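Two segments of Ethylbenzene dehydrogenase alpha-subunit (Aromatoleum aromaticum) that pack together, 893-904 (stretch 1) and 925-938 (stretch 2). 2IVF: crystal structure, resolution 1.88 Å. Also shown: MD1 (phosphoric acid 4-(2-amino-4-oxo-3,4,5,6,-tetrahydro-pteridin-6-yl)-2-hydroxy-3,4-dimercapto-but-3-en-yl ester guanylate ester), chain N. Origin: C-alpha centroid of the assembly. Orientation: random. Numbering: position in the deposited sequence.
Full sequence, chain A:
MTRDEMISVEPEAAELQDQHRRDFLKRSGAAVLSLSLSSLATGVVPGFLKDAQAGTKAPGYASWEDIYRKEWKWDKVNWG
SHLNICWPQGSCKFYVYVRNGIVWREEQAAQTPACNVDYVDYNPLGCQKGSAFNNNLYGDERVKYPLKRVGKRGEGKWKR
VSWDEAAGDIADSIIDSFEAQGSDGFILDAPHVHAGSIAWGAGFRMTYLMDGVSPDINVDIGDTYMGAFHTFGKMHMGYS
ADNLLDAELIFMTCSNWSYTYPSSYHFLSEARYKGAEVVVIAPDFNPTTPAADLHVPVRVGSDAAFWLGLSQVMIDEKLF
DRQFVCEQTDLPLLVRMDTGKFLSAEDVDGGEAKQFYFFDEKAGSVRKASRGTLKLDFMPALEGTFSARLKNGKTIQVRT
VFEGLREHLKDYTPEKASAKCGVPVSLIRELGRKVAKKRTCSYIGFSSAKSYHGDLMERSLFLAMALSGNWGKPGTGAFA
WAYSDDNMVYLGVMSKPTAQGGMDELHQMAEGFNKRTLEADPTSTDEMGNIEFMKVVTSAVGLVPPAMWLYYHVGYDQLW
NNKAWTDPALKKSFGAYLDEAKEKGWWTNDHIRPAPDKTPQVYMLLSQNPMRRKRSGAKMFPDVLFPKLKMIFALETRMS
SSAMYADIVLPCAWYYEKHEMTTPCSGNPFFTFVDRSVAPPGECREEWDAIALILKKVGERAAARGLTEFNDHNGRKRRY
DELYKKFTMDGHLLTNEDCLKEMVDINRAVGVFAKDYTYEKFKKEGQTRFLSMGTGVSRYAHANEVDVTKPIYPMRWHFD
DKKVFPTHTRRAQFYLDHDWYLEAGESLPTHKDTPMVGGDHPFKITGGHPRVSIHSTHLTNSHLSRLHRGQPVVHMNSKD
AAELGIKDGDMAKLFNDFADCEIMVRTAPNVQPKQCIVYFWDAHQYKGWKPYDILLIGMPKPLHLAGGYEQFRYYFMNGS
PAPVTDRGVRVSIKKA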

# COMPACT_ATOMS: atom_id res chain seq x y z
N LYS A 893 1.63 -3.38 -25.12
CA LYS A 893 0.24 -3.78 -25.23
C LYS A 893 0.09 -5.14 -24.61
O LYS A 893 0.90 -6.05 -24.88
CB LYS A 893 -0.25 -3.87 -26.69
CG LYS A 893 -0.22 -2.63 -27.47
CD LYS A 893 -1.07 -1.53 -26.88
CE LYS A 893 -1.36 -0.45 -27.98
NZ LYS A 893 -2.09 0.67 -27.43
N LEU A 894 -0.89 -5.27 -23.73
CA LEU A 894 -1.39 -6.55 -23.30
C LEU A 894 -2.67 -6.81 -24.06
O LEU A 894 -3.52 -5.90 -24.20
CB LEU A 894 -1.72 -6.58 -21.81
CG LEU A 894 -0.70 -6.81 -20.70
CD1 LEU A 894 0.61 -6.20 -21.02
CD2 LEU A 894 -1.31 -6.36 -19.34
N PHE A 895 -2.83 -8.02 -24.55
CA PHE A 895 -4.03 -8.30 -25.29
C PHE A 895 -4.39 -9.77 -25.30
O PHE A 895 -3.52 -10.62 -25.13
CB PHE A 895 -3.92 -7.74 -26.75
CG PHE A 895 -2.87 -8.41 -27.60
CD1 PHE A 895 -1.53 -8.05 -27.50
CD2 PHE A 895 -3.21 -9.40 -28.51
CE1 PHE A 895 -0.58 -8.65 -28.28
CE2 PHE A 895 -2.26 -10.02 -29.30
CZ PHE A 895 -0.95 -9.65 -29.19
N ASN A 896 -5.65 -10.05 -25.59
CA ASN A 896 -6.05 -11.41 -25.84
C ASN A 896 -7.19 -11.39 -26.82
O ASN A 896 -7.35 -10.40 -27.53
CB ASN A 896 -6.37 -12.14 -24.54
CG ASN A 896 -7.49 -11.50 -23.71
OD1 ASN A 896 -8.31 -10.74 -24.19
ND2 ASN A 896 -7.53 -11.85 -22.44
N ASP A 897 -7.94 -12.47 -26.90
CA ASP A 897 -9.00 -12.54 -27.89
C ASP A 897 -10.14 -11.57 -27.63
O ASP A 897 -10.96 -11.33 -28.52
CB ASP A 897 -9.50 -13.98 -28.04
CG ASP A 897 -8.50 -14.87 -28.75
OD1 ASP A 897 -7.43 -14.34 -29.18
OD2 ASP A 897 -8.76 -16.10 -28.84
N PHE A 898 -10.19 -10.97 -26.45
CA PHE A 898 -11.29 -10.11 -26.08
C PHE A 898 -10.99 -8.63 -26.17
O PHE A 898 -11.81 -7.88 -26.66
CB PHE A 898 -11.78 -10.45 -24.68
CG PHE A 898 -12.94 -9.64 -24.26
CD1 PHE A 898 -14.20 -9.89 -24.77
CD2 PHE A 898 -12.77 -8.60 -23.37
CE1 PHE A 898 -15.29 -9.11 -24.38
CE2 PHE A 898 -13.86 -7.80 -22.97
CZ PHE A 898 -15.12 -8.06 -23.48
N ALA A 899 -9.83 -8.20 -25.69
CA ALA A 899 -9.53 -6.77 -25.64
C ALA A 899 -8.05 -6.54 -25.43
O ALA A 899 -7.27 -7.47 -25.47
CB ALA A 899 -10.35 -6.09 -24.52
N ASP A 900 -7.68 -5.29 -25.26
CA ASP A 900 -6.28 -4.93 -25.09
C ASP A 900 -6.13 -3.70 -24.24
O ASP A 900 -7.09 -2.95 -24.07
CB ASP A 900 -5.61 -4.67 -26.44
CG ASP A 900 -6.15 -3.40 -27.14
OD1 ASP A 900 -7.37 -3.33 -27.41
OD2 ASP A 900 -5.35 -2.48 -27.42
N CYS A 901 -4.92 -3.49 -23.76
CA CYS A 901 -4.63 -2.29 -23.01
C CYS A 901 -3.16 -1.98 -23.15
O CYS A 901 -2.41 -2.79 -23.69
CB CYS A 901 -4.99 -2.49 -21.57
SG CYS A 901 -3.96 -3.71 -20.72
N GLU A 902 -2.77 -0.78 -22.78
CA GLU A 902 -1.38 -0.36 -22.89
C GLU A 902 -0.95 -0.02 -21.50
O GLU A 902 -1.70 0.63 -20.78
CB GLU A 902 -1.27 0.86 -23.78
CG GLU A 902 0.13 1.38 -23.93
CD GLU A 902 0.30 2.33 -25.10
OE1 GLU A 902 -0.46 2.25 -26.11
OE2 GLU A 902 1.23 3.17 -25.02
N ILE A 903 0.26 -0.44 -21.15
CA ILE A 903 0.76 -0.32 -19.79
C ILE A 903 2.27 -0.24 -19.84
O ILE A 903 2.88 -0.77 -20.77
CB ILE A 903 0.29 -1.55 -19.01
CG1 ILE A 903 0.44 -1.33 -17.52
CG2 ILE A 903 0.96 -2.80 -19.56
CD1 ILE A 903 -0.41 -2.34 -16.68
N MET A 904 2.85 0.50 -18.89
CA MET A 904 4.30 0.61 -18.76
C MET A 904 4.88 -0.68 -18.19
O MET A 904 4.29 -1.27 -17.29
CB MET A 904 4.68 1.78 -17.86
CG MET A 904 6.19 1.81 -17.49
SD MET A 904 6.62 3.25 -16.54
CE MET A 904 6.75 4.52 -17.82
N GLN A 925 -6.30 5.88 -15.21
CA GLN A 925 -4.83 5.94 -15.20
C GLN A 925 -4.20 5.29 -16.43
O GLN A 925 -2.96 5.33 -16.62
CB GLN A 925 -4.27 5.24 -13.97
CG GLN A 925 -4.75 5.79 -12.65
CD GLN A 925 -4.06 5.14 -11.48
OE1 GLN A 925 -4.62 4.23 -10.82
NE2 GLN A 925 -2.85 5.59 -11.22
N TYR A 926 -5.04 4.74 -17.31
CA TYR A 926 -4.58 4.06 -18.48
C TYR A 926 -4.96 4.82 -19.73
O TYR A 926 -6.03 5.45 -19.82
CB TYR A 926 -5.26 2.71 -18.67
CG TYR A 926 -5.00 1.64 -17.65
CD1 TYR A 926 -5.66 1.65 -16.41
CD2 TYR A 926 -4.18 0.57 -17.94
CE1 TYR A 926 -5.48 0.65 -15.50
CE2 TYR A 926 -3.97 -0.44 -17.02
CZ TYR A 926 -4.65 -0.43 -15.84
OH TYR A 926 -4.48 -1.45 -14.95
N LYS A 927 -4.11 4.65 -20.74
CA LYS A 927 -4.39 5.19 -22.06
C LYS A 927 -5.71 4.67 -22.57
O LYS A 927 -6.01 3.47 -22.48
CB LYS A 927 -3.25 4.83 -23.02
CG LYS A 927 -1.99 5.61 -22.71
CD LYS A 927 -0.80 5.23 -23.60
CE LYS A 927 0.51 5.84 -23.03
NZ LYS A 927 1.71 5.75 -23.90
N GLY A 928 -6.55 5.58 -23.01
CA GLY A 928 -7.88 5.25 -23.51
C GLY A 928 -8.78 4.80 -22.38
O GLY A 928 -9.90 4.35 -22.63
N TRP A 929 -8.32 4.94 -21.14
CA TRP A 929 -9.03 4.41 -19.96
C TRP A 929 -9.41 2.93 -20.11
O TRP A 929 -10.47 2.49 -19.61
CB TRP A 929 -10.30 5.19 -19.65
CG TRP A 929 -10.13 6.62 -19.41
CD1 TRP A 929 -9.10 7.41 -19.79
CD2 TRP A 929 -11.10 7.48 -18.82
NE1 TRP A 929 -9.34 8.71 -19.40
CE2 TRP A 929 -10.57 8.78 -18.81
CE3 TRP A 929 -12.35 7.26 -18.24
CZ2 TRP A 929 -11.26 9.88 -18.28
CZ3 TRP A 929 -13.04 8.34 -17.71
CH2 TRP A 929 -12.48 9.63 -17.72
N LYS A 930 -8.54 2.15 -20.72
CA LYS A 930 -8.73 0.72 -20.83
C LYS A 930 -7.79 0.07 -19.80
O LYS A 930 -6.60 -0.09 -20.05
CB LYS A 930 -8.41 0.29 -22.22
CG LYS A 930 -9.47 0.78 -23.26
CD LYS A 930 -8.98 0.74 -24.66
CE LYS A 930 -8.68 -0.63 -25.19
NZ LYS A 930 -8.42 -0.56 -26.67
N PRO A 931 -8.35 -0.38 -18.67
CA PRO A 931 -7.48 -0.96 -17.68
C PRO A 931 -7.13 -2.39 -18.03
O PRO A 931 -7.76 -2.98 -18.89
CB PRO A 931 -8.32 -0.89 -16.41
CG PRO A 931 -9.68 -1.20 -16.94
CD PRO A 931 -9.76 -0.48 -18.26
N TYR A 932 -6.15 -2.98 -17.37
CA TYR A 932 -5.86 -4.37 -17.65
C TYR A 932 -7.09 -5.24 -17.44
O TYR A 932 -7.29 -6.26 -18.13
CB TYR A 932 -4.68 -4.86 -16.82
CG TYR A 932 -4.92 -5.74 -15.64
CD1 TYR A 932 -5.17 -5.20 -14.35
CD2 TYR A 932 -4.72 -7.10 -15.76
CE1 TYR A 932 -5.30 -6.04 -13.24
CE2 TYR A 932 -4.85 -7.95 -14.67
CZ TYR A 932 -5.14 -7.42 -13.40
OH TYR A 932 -5.26 -8.30 -12.36
N ASP A 933 -7.95 -4.81 -16.54
CA ASP A 933 -9.19 -5.56 -16.24
C ASP A 933 -10.11 -5.77 -17.44
O ASP A 933 -10.95 -6.70 -17.42
CB ASP A 933 -9.95 -4.90 -15.08
CG ASP A 933 -9.04 -4.55 -13.96
OD1 ASP A 933 -8.32 -3.54 -14.10
OD2 ASP A 933 -9.02 -5.27 -12.94
N ILE A 934 -9.97 -4.92 -18.46
CA ILE A 934 -10.82 -5.00 -19.62
C ILE A 934 -10.73 -6.39 -20.23
O ILE A 934 -11.71 -6.87 -20.82
CB ILE A 934 -10.50 -3.91 -20.68
CG1 ILE A 934 -11.61 -3.77 -21.71
CG2 ILE A 934 -9.17 -4.22 -21.48
CD1 ILE A 934 -11.45 -2.55 -22.57
N LEU A 935 -9.60 -7.06 -20.10
CA LEU A 935 -9.41 -8.36 -20.79
C LEU A 935 -9.61 -9.60 -19.91
O LEU A 935 -9.32 -10.72 -20.34
CB LEU A 935 -8.05 -8.40 -21.51
CG LEU A 935 -6.81 -7.89 -20.77
CD1 LEU A 935 -6.47 -8.90 -19.70
CD2 LEU A 935 -5.70 -7.71 -21.74
N LEU A 936 -10.18 -9.40 -18.72
CA LEU A 936 -10.15 -10.43 -17.66
C LEU A 936 -11.36 -11.32 -17.59
O LEU A 936 -11.26 -12.39 -17.02
CB LEU A 936 -9.82 -9.82 -16.30
CG LEU A 936 -8.43 -9.17 -16.13
CD1 LEU A 936 -8.33 -8.61 -14.68
CD2 LEU A 936 -7.17 -10.13 -16.42
N ILE A 937 -12.44 -10.90 -18.25
CA ILE A 937 -13.62 -11.70 -18.59
C ILE A 937 -14.49 -12.09 -17.44
O ILE A 937 -15.70 -11.92 -17.53
CB ILE A 937 -13.27 -12.97 -19.41
CG1 ILE A 937 -12.45 -12.64 -20.67
CG2 ILE A 937 -14.54 -13.74 -19.77
CD1 ILE A 937 -12.89 -11.45 -21.34
N GLY A 938 -13.90 -12.72 -16.43
CA GLY A 938 -14.58 -13.06 -15.20
C GLY A 938 -15.39 -14.33 -15.30
O GLY A 938 -16.48 -14.41 -14.74
PB MD1 N . -13.90 -1.07 -5.28
O3B MD1 N . -12.68 -0.08 -5.08
O1B MD1 N . -14.60 -1.17 -3.97
O2B MD1 N . -14.63 -0.84 -6.55
O3A MD1 N . -13.15 -2.45 -5.50
C10 MD1 N . -12.80 -3.33 -4.41
C11 MD1 N . -11.95 -4.40 -5.08
O11 MD1 N . -10.64 -3.76 -5.24
C12 MD1 N . -11.78 -5.58 -4.15
S12 MD1 N . -12.12 -5.47 -2.48
C13 MD1 N . -11.28 -6.77 -4.61
S13 MD1 N . -11.03 -8.10 -3.59
C14 MD1 N . -10.94 -7.01 -6.03
N15 MD1 N . -9.60 -7.34 -6.37
C16 MD1 N . -9.20 -7.44 -7.67
C15 MD1 N . -7.91 -7.88 -7.91
O14 MD1 N . -7.13 -8.19 -6.96
N17 MD1 N . -7.54 -7.89 -9.22
C17 MD1 N . -8.42 -7.54 -10.24
N16 MD1 N . -7.96 -7.61 -11.48
N18 MD1 N . -9.68 -7.16 -9.97
C20 MD1 N . -10.07 -7.12 -8.71
N8 MD1 N . -11.36 -6.78 -8.44
C7 MD1 N . -11.91 -6.62 -7.12
PA MD1 N . -12.35 1.39 -5.64
O1A MD1 N . -11.39 1.97 -4.66
O2A MD1 N . -11.89 1.25 -7.04
O5' MD1 N . -13.71 2.19 -5.63
C5' MD1 N . -14.21 2.56 -4.34
C4' MD1 N . -14.55 3.99 -4.34
O4' MD1 N . -14.87 4.26 -2.98
C1' MD1 N . -14.51 5.63 -2.79
N9 MD1 N . -14.36 6.03 -1.38
C4 MD1 N . -15.26 6.75 -0.74
N3 MD1 N . -16.45 7.23 -1.16
C2 MD1 N . -17.23 7.94 -0.34
N2 MD1 N . -18.43 8.41 -0.75
N1 MD1 N . -16.74 8.22 0.92
C6 MD1 N . -15.54 7.77 1.42
O6 MD1 N . -15.24 8.02 2.58
C5 MD1 N . -14.76 6.98 0.56
N7 MD1 N . -13.57 6.40 0.64
C8 MD1 N . -13.35 5.81 -0.54
C2' MD1 N . -13.18 5.78 -3.51
O2' MD1 N . -12.89 7.15 -3.91
C3' MD1 N . -13.29 4.80 -4.68
O3' MD1 N . -13.48 5.49 -5.95
O HOH W 1 -1.69 3.18 -20.26
O HOH W 2 -4.87 1.04 -22.02

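No backbone-to-backbone hydrogen bond joins the two stretches; between the main chains of E902 and K927, two waters make the link. Water 1 donates to E902 O (2.6 Å) and accepts from K927 N (2.9 Å), while water 2 accepts from E902 N (2.9 Å) and lies 2.7 Å from K927 O and 2.9 Å from K930 O. The CA atoms of E902 and K927 are 6.4 Å apart, a gap that these waters bridge.

Stretch 1 is a hairpin: L894 N donates to C901 O (2.9 Å) and C901 N to L894 O (2.8 Å). Its turn is braced by N896, whose OD1 accepts from F898 N at 2.9 Å and, weakly, from A899 N at 3.3 Å. With chi1 at 59° (p), the same amide sends ND2 to L935 O, 3.0 Å away with an N-H...O angle of 167°. An asparagine suits this place because one end of its amide accepts within the turn while the other donates across the contact.

L935 is the apolar centre, with 99 Å² covered out of 735 Å² buried over both sides. Its CD2 lies 4.1 Å from L894 CB and 4.5 Å from C901 SG, so it rests against both partners of the hairpin's backbone pair. C901 points toward stretch 2, and its small side chain permits close approach to main chain: CB is 3.3 Å from K930 O and SG 3.7 Å from Y932 CA. A899 CB packs on I934 CG2 at 3.8 Å.

The F898 ring is used on face and edge. I937 CD1 sits 3.8 Å from the ring centroid, 28° off the normal, a CH-pi contact over one face; I934 O approaches near the ring plane, 3.2 Å from CE2. At the other end of the contact, I903 CD1 packs obliquely on Y926, 4.0 Å from CE2.

Two salt bridges lie along one side of this packing. K927 NZ donates to E902 OE2 at 2.9 Å, and E902 OE1 also pairs with K893 NZ at 2.6 Å, so one carboxylate serves a lysine from each stretch. D900 points its CB away, yet its end returns to bring OD1 within 3.1 Å of K930 NZ. K930 reaches it with chi3 at 65° (p), which lays CE 3.0 Å from D900 O, a carbonyl buried without a polar partner.

The 3-10 segment 932-934 also touches the cofactor: MD1 N16 donates to Y932 OH (2.9 Å) and weakly to D933 OD2 (3.0 Å).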